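Plasmid Partition par B protein (Enterobacteria phage P1, PDB 1ZX4) binds the partition site on DNA and directs partitioning of the P1 plasmid, here as a C-terminal fragment carrying a helix-turn-helix and a DNA-binding dimer domain. Local coordinates at residues R11-R16 against T42-A47; A48-E53 against K70-V75. All blocks are in the same frame, centred on the assembly; numbering follows the deposited sequence.

Contact 1 of 2, residues R11-R16 against T42-A47; sequences REIGLR and TRALQA. With nucleotides of chain B; nucleotides of chain A.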
loop_
_atom_site.group_PDB
_atom_site.type_symbol
_atom_site.label_atom_id
_atom_site.label_comp_id
_atom_site.label_asym_id
_atom_site.label_seq_id
_atom_site.Cartn_x
_atom_site.Cartn_y
_atom_site.Cartn_z
ATOM N N ARG C 11 -38.089 6.055 2.220
ATOM C CA ARG C 11 -37.056 6.220 3.232
ATOM C C ARG C 11 -37.340 7.288 4.288
ATOM O O ARG C 11 -37.191 7.032 5.475
ATOM C CB ARG C 11 -35.743 6.553 2.537
ATOM C CG ARG C 11 -34.525 5.978 3.198
ATOM C CD ARG C 11 -34.123 4.692 2.510
ATOM N NE ARG C 11 -32.951 4.071 3.123
ATOM C CZ ARG C 11 -31.805 4.697 3.370
ATOM N NH1 ARG C 11 -31.656 5.986 3.066
ATOM N NH2 ARG C 11 -30.798 4.025 3.913
ATOM N N GLU C 12 -37.724 8.486 3.867
ATOM C CA GLU C 12 -38.010 9.562 4.816
ATOM C C GLU C 12 -39.278 9.276 5.597
ATOM O O GLU C 12 -39.492 9.828 6.675
ATOM C CB GLU C 12 -38.142 10.897 4.090
ATOM C CG GLU C 12 -36.819 11.457 3.622
ATOM C CD GLU C 12 -36.046 12.108 4.744
ATOM O OE1 GLU C 12 -34.797 12.085 4.684
ATOM O OE2 GLU C 12 -36.687 12.657 5.673
ATOM N N ILE C 13 -40.128 8.425 5.033
ATOM C CA ILE C 13 -41.355 8.038 5.711
ATOM C C ILE C 13 -40.816 7.100 6.763
ATOM O O ILE C 13 -41.202 7.164 7.926
ATOM C CB ILE C 13 -42.301 7.239 4.806
ATOM C CG1 ILE C 13 -42.464 7.942 3.456
ATOM C CG2 ILE C 13 -43.642 7.085 5.496
ATOM C CD1 ILE C 13 -43.244 7.140 2.424
ATOM N N GLY C 14 -39.907 6.231 6.323
ATOM C CA GLY C 14 -39.267 5.293 7.216
ATOM C C GLY C 14 -38.625 6.045 8.373
ATOM O O GLY C 14 -38.805 5.676 9.528
ATOM N N LEU C 15 -37.883 7.112 8.080
ATOM C CA LEU C 15 -37.238 7.888 9.137
ATOM C C LEU C 15 -38.253 8.111 10.224
ATOM O O LEU C 15 -37.989 7.848 11.378
ATOM C CB LEU C 15 -36.762 9.246 8.611
ATOM C CG LEU C 15 -36.073 10.295 9.522
ATOM C CD1 LEU C 15 -37.025 10.836 10.600
ATOM C CD2 LEU C 15 -34.837 9.687 10.147
ATOM N N ARG C 16 -39.423 8.596 9.833
ATOM C CA ARG C 16 -40.500 8.874 10.776
ATOM C C ARG C 16 -40.951 7.590 11.449
ATOM O O ARG C 16 -40.924 7.476 12.677
ATOM C CB ARG C 16 -41.684 9.501 10.040
ATOM C CG ARG C 16 -42.776 10.090 10.925
ATOM C CD ARG C 16 -43.775 10.837 10.056
ATOM N NE ARG C 16 -44.814 11.537 10.802
ATOM C CZ ARG C 16 -45.677 12.382 10.242
ATOM N NH1 ARG C 16 -45.617 12.627 8.939
ATOM N NH2 ARG C 16 -46.603 12.979 10.975
ATOM N N THR C 42 -44.465 -1.740 6.735
ATOM C CA THR C 42 -43.423 -2.743 6.723
ATOM C C THR C 42 -42.388 -2.193 5.766
ATOM O O THR C 42 -41.254 -1.882 6.147
ATOM C CB THR C 42 -43.919 -4.057 6.178
ATOM O OG1 THR C 42 -44.852 -4.623 7.108
ATOM C CG2 THR C 42 -42.750 -4.991 5.944
ATOM N N ARG C 43 -42.845 -2.047 4.521
ATOM C CA ARG C 43 -42.082 -1.558 3.381
ATOM C C ARG C 43 -41.311 -0.264 3.683
ATOM O O ARG C 43 -40.097 -0.197 3.471
ATOM C CB ARG C 43 -43.048 -1.371 2.197
ATOM C CG ARG C 43 -43.687 -2.690 1.641
ATOM C CD ARG C 43 -44.924 -2.413 0.713
ATOM N NE ARG C 43 -45.607 -3.617 0.213
ATOM C CZ ARG C 43 -46.912 -3.682 -0.110
ATOM N NH1 ARG C 43 -47.743 -2.623 -0.010
ATOM N NH2 ARG C 43 -47.415 -4.842 -0.501
ATOM N N ALA C 44 -41.990 0.758 4.191
ATOM C CA ALA C 44 -41.311 2.010 4.500
ATOM C C ALA C 44 -40.107 1.835 5.452
ATOM O O ALA C 44 -39.082 2.515 5.288
ATOM C CB ALA C 44 -42.293 2.995 5.075
ATOM N N LEU C 45 -40.229 0.950 6.454
ATOM C CA LEU C 45 -39.127 0.691 7.391
ATOM C C LEU C 45 -38.157 -0.248 6.677
ATOM O O LEU C 45 -36.936 -0.023 6.656
ATOM C CB LEU C 45 -39.630 0.052 8.691
ATOM C CG LEU C 45 -40.616 0.883 9.517
ATOM C CD1 LEU C 45 -41.327 -0.071 10.443
ATOM C CD2 LEU C 45 -39.951 2.002 10.312
ATOM N N GLN C 46 -38.704 -1.289 6.058
ATOM C CA GLN C 46 -37.865 -2.231 5.333
ATOM C C GLN C 46 -36.868 -1.444 4.493
ATOM O O GLN C 46 -35.688 -1.782 4.457
ATOM C CB GLN C 46 -38.712 -3.118 4.439
ATOM C CG GLN C 46 -38.076 -4.449 4.171
ATOM C CD GLN C 46 -39.125 -5.510 3.827
ATOM O OE1 GLN C 46 -40.189 -5.558 4.450
ATOM N NE2 GLN C 46 -38.824 -6.367 2.845
ATOM N N ALA C 47 -37.345 -0.381 3.842
ATOM C CA ALA C 47 -36.497 0.468 3.013
ATOM C C ALA C 47 -35.613 1.364 3.853
ATOM O O ALA C 47 -34.429 1.494 3.576
ATOM C CB ALA C 47 -37.344 1.321 2.102
ATOM P P DG B 18 -51.427 1.314 0.709
ATOM O OP1 DG B 18 -51.619 2.677 1.258
ATOM O OP2 DG B 18 -50.237 0.519 1.092
ATOM O "O5'" DG B 18 -52.741 0.501 1.002
ATOM C "C5'" DG B 18 -53.954 0.926 0.429
ATOM C "C4'" DG B 18 -54.872 -0.256 0.276
ATOM O "O4'" DG B 18 -54.207 -1.242 -0.547
ATOM C "C3'" DG B 18 -55.158 -0.938 1.600
ATOM O "O3'" DG B 18 -56.518 -1.303 1.647
ATOM C "C2'" DG B 18 -54.227 -2.138 1.618
ATOM C "C1'" DG B 18 -54.043 -2.460 0.151
ATOM N N9 DG B 18 -52.722 -2.952 -0.192
ATOM C C8 DG B 18 -51.518 -2.437 0.217
ATOM N N7 DG B 18 -50.491 -3.098 -0.253
ATOM C C5 DG B 18 -51.060 -4.105 -1.026
ATOM C C6 DG B 18 -50.443 -5.126 -1.805
ATOM O O6 DG B 18 -49.240 -5.346 -1.942
ATOM N N1 DG B 18 -51.387 -5.928 -2.464
ATOM C C2 DG B 18 -52.756 -5.752 -2.375
ATOM N N2 DG B 18 -53.515 -6.593 -3.094
ATOM N N3 DG B 18 -53.341 -4.805 -1.635
ATOM C C4 DG B 18 -52.437 -4.025 -0.999
ATOM P P DT A 5 -41.755 -6.645 9.471
ATOM O OP1 DT A 5 -40.274 -6.740 9.414
ATOM O OP2 DT A 5 -42.422 -5.320 9.325
ATOM O "O5'" DT A 5 -42.341 -7.707 8.441
ATOM C "C5'" DT A 5 -42.020 -9.073 8.616
ATOM C "C4'" DT A 5 -42.395 -9.884 7.399
ATOM O "O4'" DT A 5 -43.805 -10.194 7.384
ATOM C "C3'" DT A 5 -42.057 -9.298 6.034
ATOM O "O3'" DT A 5 -41.413 -10.310 5.253
ATOM C "C2'" DT A 5 -43.420 -8.947 5.463
ATOM C "C1'" DT A 5 -44.332 -9.978 6.097
ATOM N N1 DT A 5 -45.716 -9.533 6.284
ATOM C C2 DT A 5 -46.740 -10.365 5.860
ATOM O O2 DT A 5 -46.538 -11.461 5.340
ATOM N N3 DT A 5 -48.007 -9.879 6.091
ATOM C C4 DT A 5 -48.336 -8.679 6.703
ATOM O O4 DT A 5 -49.520 -8.369 6.877
ATOM C C5 DT A 5 -47.217 -7.860 7.108
ATOM C C7 DT A 5 -47.499 -6.530 7.741
ATOM C C6 DT A 5 -45.979 -8.321 6.885
ATOM P P DT B 17 -46.570 2.555 -2.340
ATOM O OP1 DT B 17 -46.080 3.840 -1.773
ATOM O OP2 DT B 17 -46.095 1.254 -1.778
ATOM O "O5'" DT B 17 -48.152 2.537 -2.326
ATOM C "C5'" DT B 17 -48.817 1.876 -3.389
ATOM C "C4'" DT B 17 -50.211 1.499 -2.973
ATOM O "O4'" DT B 17 -50.577 0.337 -3.751
ATOM C "C3'" DT B 17 -50.211 1.047 -1.529
ATOM O "O3'" DT B 17 -51.414 1.343 -0.877
ATOM C "C2'" DT B 17 -50.031 -0.449 -1.606
ATOM C "C1'" DT B 17 -50.646 -0.819 -2.939
ATOM N N1 DT B 17 -49.883 -1.890 -3.611
ATOM C C2 DT B 17 -50.596 -2.764 -4.379
ATOM O O2 DT B 17 -51.792 -2.660 -4.541
ATOM N N3 DT B 17 -49.862 -3.770 -4.950
ATOM C C4 DT B 17 -48.507 -3.979 -4.825
ATOM O O4 DT B 17 -47.978 -4.925 -5.416
ATOM C C5 DT B 17 -47.808 -3.015 -3.986
ATOM C C7 DT B 17 -46.337 -3.184 -3.762
ATOM C C6 DT B 17 -48.520 -2.019 -3.445
#
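Arg43 reaches away from helix 11-16 into the DNA. Its chain is extended from CG to NE, with CG anti to the carbonyl carbon. The guanidinium meets the base edge of DG18 of chain B with two donors. Arg43 NH1 donates a nearly straight hydrogen bond (164°) to N7 of DG18 of chain B at 2.8 Å. Arg43 NH2 donates another, modelled very short, to O6 of the same base. N7 lies in the guanidinium plane, so the group presents its edge to the guanine. The C7 methyl of DT17 of chain B sits over one face of the Arg43 guanidinium, 3.7 Å above its plane. Thr42 lies against the other DNA strand: Thr42 CG2 is 3.4 Å from OP2 of DT5 of chain A. Thr42 OG1 is hydrogen-bonded back to Gln38 O.

Helix 11-16 packs on another side of helix 42-47. The segment axes cross nearly at right angles (97°) and approach to 7.4 Å. Gly14 sits where they come close. Gly14 CA makes a CA-H...O contact with Ala44 O at 3.4 Å, with no side chain on Gly14 to stand between them. Ala44 points toward helix 11-16, and Ala44 CB meets Ile13 CB at 4.3 Å. The CB of Leu45 points away, but its CD2 turns back to lie near Gly14 O. Arg11 bends at chi2, and Arg11 NE donates to Ala47 O at 3.0 Å. The acceptor is in the guanidinium plane, but NE stands 40° out of the carbonyl plane. Arg11 NH2 bonds to Ala50 O, so one guanidinium grips two backbone carbonyls. Leu17, further along helix 10-22, also packs on Ala44 and Leu45. The crossing packs helix 10-22 across the recognition helix of a helix-turn-helix motif, whose Arg43 reads a guanine in the major groove.

Contact 2 of 2, residues A48-E53 against K70-V75; sequences ASAPEE and KTLCAV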
loop_
_atom_site.group_PDB
_atom_site.type_symbol
_atom_site.label_atom_id
_atom_site.label_comp_id
_atom_site.label_asym_id
_atom_site.label_seq_id
_atom_site.Cartn_x
_atom_site.Cartn_y
_atom_site.Cartn_z
ATOM N N ALA C 48 -36.192 1.989 4.877
ATOM C CA ALA C 48 -35.448 2.896 5.748
ATOM C C ALA C 48 -34.329 2.171 6.481
ATOM O O ALA C 48 -33.612 2.774 7.284
ATOM C CB ALA C 48 -36.394 3.565 6.752
ATOM N N SER C 49 -34.186 0.880 6.189
ATOM C CA SER C 49 -33.154 0.051 6.800
ATOM C C SER C 49 -32.011 -0.203 5.833
ATOM O O SER C 49 -30.949 -0.640 6.238
ATOM C CB SER C 49 -33.720 -1.305 7.191
ATOM O OG SER C 49 -33.413 -2.259 6.182
ATOM N N ALA C 50 -32.241 0.042 4.550
ATOM C CA ALA C 50 -31.223 -0.196 3.537
ATOM C C ALA C 50 -29.896 0.443 3.914
ATOM O O ALA C 50 -29.849 1.597 4.331
ATOM C CB ALA C 50 -31.697 0.323 2.198
ATOM N N PRO C 51 -28.795 -0.308 3.754
ATOM C CA PRO C 51 -27.416 0.083 4.052
ATOM C C PRO C 51 -27.063 1.463 3.547
ATOM O O PRO C 51 -26.677 1.626 2.393
ATOM C CB PRO C 51 -26.594 -0.985 3.341
ATOM C CG PRO C 51 -27.477 -2.169 3.370
ATOM C CD PRO C 51 -28.812 -1.584 3.021
ATOM N N GLU C 52 -27.194 2.457 4.405
ATOM C CA GLU C 52 -26.860 3.820 4.027
ATOM C C GLU C 52 -25.752 3.858 2.948
ATOM O O GLU C 52 -25.898 4.497 1.902
ATOM C CB GLU C 52 -26.386 4.555 5.273
ATOM C CG GLU C 52 -27.082 4.106 6.546
ATOM C CD GLU C 52 -28.065 5.138 7.029
ATOM O OE1 GLU C 52 -27.650 6.293 7.242
ATOM O OE2 GLU C 52 -29.255 4.818 7.195
ATOM N N GLU C 53 -24.653 3.154 3.216
ATOM C CA GLU C 53 -23.496 3.103 2.324
ATOM C C GLU C 53 -23.856 2.838 0.879
ATOM O O GLU C 53 -23.552 3.631 -0.016
ATOM C CB GLU C 53 -22.510 2.037 2.799
ATOM C CG GLU C 53 -21.838 2.356 4.130
ATOM C CD GLU C 53 -22.481 1.661 5.333
ATOM O OE1 GLU C 53 -23.701 1.813 5.560
ATOM O OE2 GLU C 53 -21.748 0.962 6.063
ATOM N N LYS C 70 -34.876 -3.693 -0.933
ATOM C CA LYS C 70 -35.009 -5.003 -0.325
ATOM C C LYS C 70 -33.766 -5.857 -0.612
ATOM O O LYS C 70 -33.308 -6.583 0.270
ATOM C CB LYS C 70 -36.239 -5.709 -0.878
ATOM C CG LYS C 70 -36.821 -6.756 0.055
ATOM C CD LYS C 70 -37.541 -7.871 -0.722
ATOM C CE LYS C 70 -38.539 -7.339 -1.762
ATOM N NZ LYS C 70 -39.169 -8.450 -2.544
ATOM N N THR C 71 -33.236 -5.776 -1.840
ATOM C CA THR C 71 -32.031 -6.532 -2.242
ATOM C C THR C 71 -30.768 -5.721 -1.922
ATOM O O THR C 71 -29.667 -6.267 -1.870
ATOM C CB THR C 71 -32.000 -6.882 -3.778
ATOM O OG1 THR C 71 -31.176 -5.937 -4.477
ATOM C CG2 THR C 71 -33.409 -6.855 -4.381
ATOM N N LEU C 72 -30.934 -4.416 -1.732
ATOM C CA LEU C 72 -29.830 -3.540 -1.391
ATOM C C LEU C 72 -29.599 -3.774 0.099
ATOM O O LEU C 72 -28.472 -3.978 0.546
ATOM C CB LEU C 72 -30.230 -2.092 -1.640
ATOM C CG LEU C 72 -29.133 -1.061 -1.408
ATOM C CD1 LEU C 72 -28.102 -1.217 -2.496
ATOM C CD2 LEU C 72 -29.701 0.337 -1.430
ATOM N N CYS C 73 -30.690 -3.756 0.863
ATOM C CA CYS C 73 -30.634 -3.981 2.301
ATOM C C CYS C 73 -30.361 -5.467 2.526
ATOM O O CYS C 73 -29.983 -5.891 3.614
ATOM C CB CYS C 73 -31.946 -3.520 2.975
ATOM S SG CYS C 73 -32.945 -4.868 3.666
ATOM N N ALA C 74 -30.536 -6.252 1.471
ATOM C CA ALA C 74 -30.268 -7.681 1.539
ATOM C C ALA C 74 -28.759 -7.888 1.406
ATOM O O ALA C 74 -28.148 -8.566 2.222
ATOM C CB ALA C 74 -30.995 -8.405 0.424
ATOM N N VAL C 75 -28.167 -7.298 0.368
ATOM C CA VAL C 75 -26.721 -7.391 0.132
ATOM C C VAL C 75 -26.018 -6.828 1.364
ATOM O O VAL C 75 -24.950 -7.293 1.761
ATOM C CB VAL C 75 -26.300 -6.569 -1.121
ATOM C CG1 VAL C 75 -24.801 -6.434 -1.185
ATOM C CG2 VAL C 75 -26.802 -7.248 -2.377
#
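The chain leaves helix 38-48 and runs as a bend, Ser49 to Pro51, against one side of helix 70-75. The CA atoms of Ala50 and Cys73 are 4.0 Å apart.

Pro51 is the main bump. Its CB points toward the helix, and the CD and CG edge of the ring lies over the backbone at Leu72 and Cys73. Pro51 CG and CD both lie beside Leu72 O, with CD at 3.5 Å. Cys73 CB lies alongside the ring, 3.7 Å from Pro51 CD. Leu72 CG is more distant from the same CD.

Ala50 fits beside the proline. Ala50 CB touches two side chains at once, Cys73 CB at 3.9 Å and Leu72 CD2 at 4.1 Å. Leu72 has CG anti to the backbone N (chi1 -176°), which carries its branched end along the helix flank to this methyl. Leu72 also packs on Leu54 and Val55 of helix 52-55, and Ala50 touches Val55. Phe86 of helix 83-102 also packs on Pro51.

Ser49 closes the other end. Ser49 OG is 3.7 Å from both CB and SG of Cys73. That hydroxyl is hydrogen-bonded to Gln46 O, so it is tied to the preceding helix. The Cys73 side chain lies near a bound citrate, probably from the crystallisation liquor, which also takes a hydrogen bond from Lys70 NZ.

The contact joins the connection leaving the helix-turn-helix to helix 66-78. No hydrogen bond links the two segments. Methyl, methylene and ring carbons meet, together with Ala50 CA and the Leu72 carbonyl oxygen, and the Ser49 hydroxyl and Cys73 sulfur lie at the margin. Cohesion here therefore depends mainly on apolar fit, while Ala50 O is bonded outside it, to Arg11.

How the contacts relate
Contact 1 closes before contact 2 opens along the chain, and their centres are 11 Å apart. Helix 38-48 supplies one side of contact 1. From the end of this helix the chain runs on through the bend of contact 2, which leads into helix 52-55. The contacts also touch directly. Ala48 CB packs on Gly14 CA at 3.4 Å. Gln46 lies against Lys70, so helix 66-78 also borders the recognition helix. Contact 1 packs helix 10-22 on the recognition helix. Contact 2 packs the chain that follows it on helix 66-78. The DNA-reading helix is thus joined to helices on both sides of it in sequence.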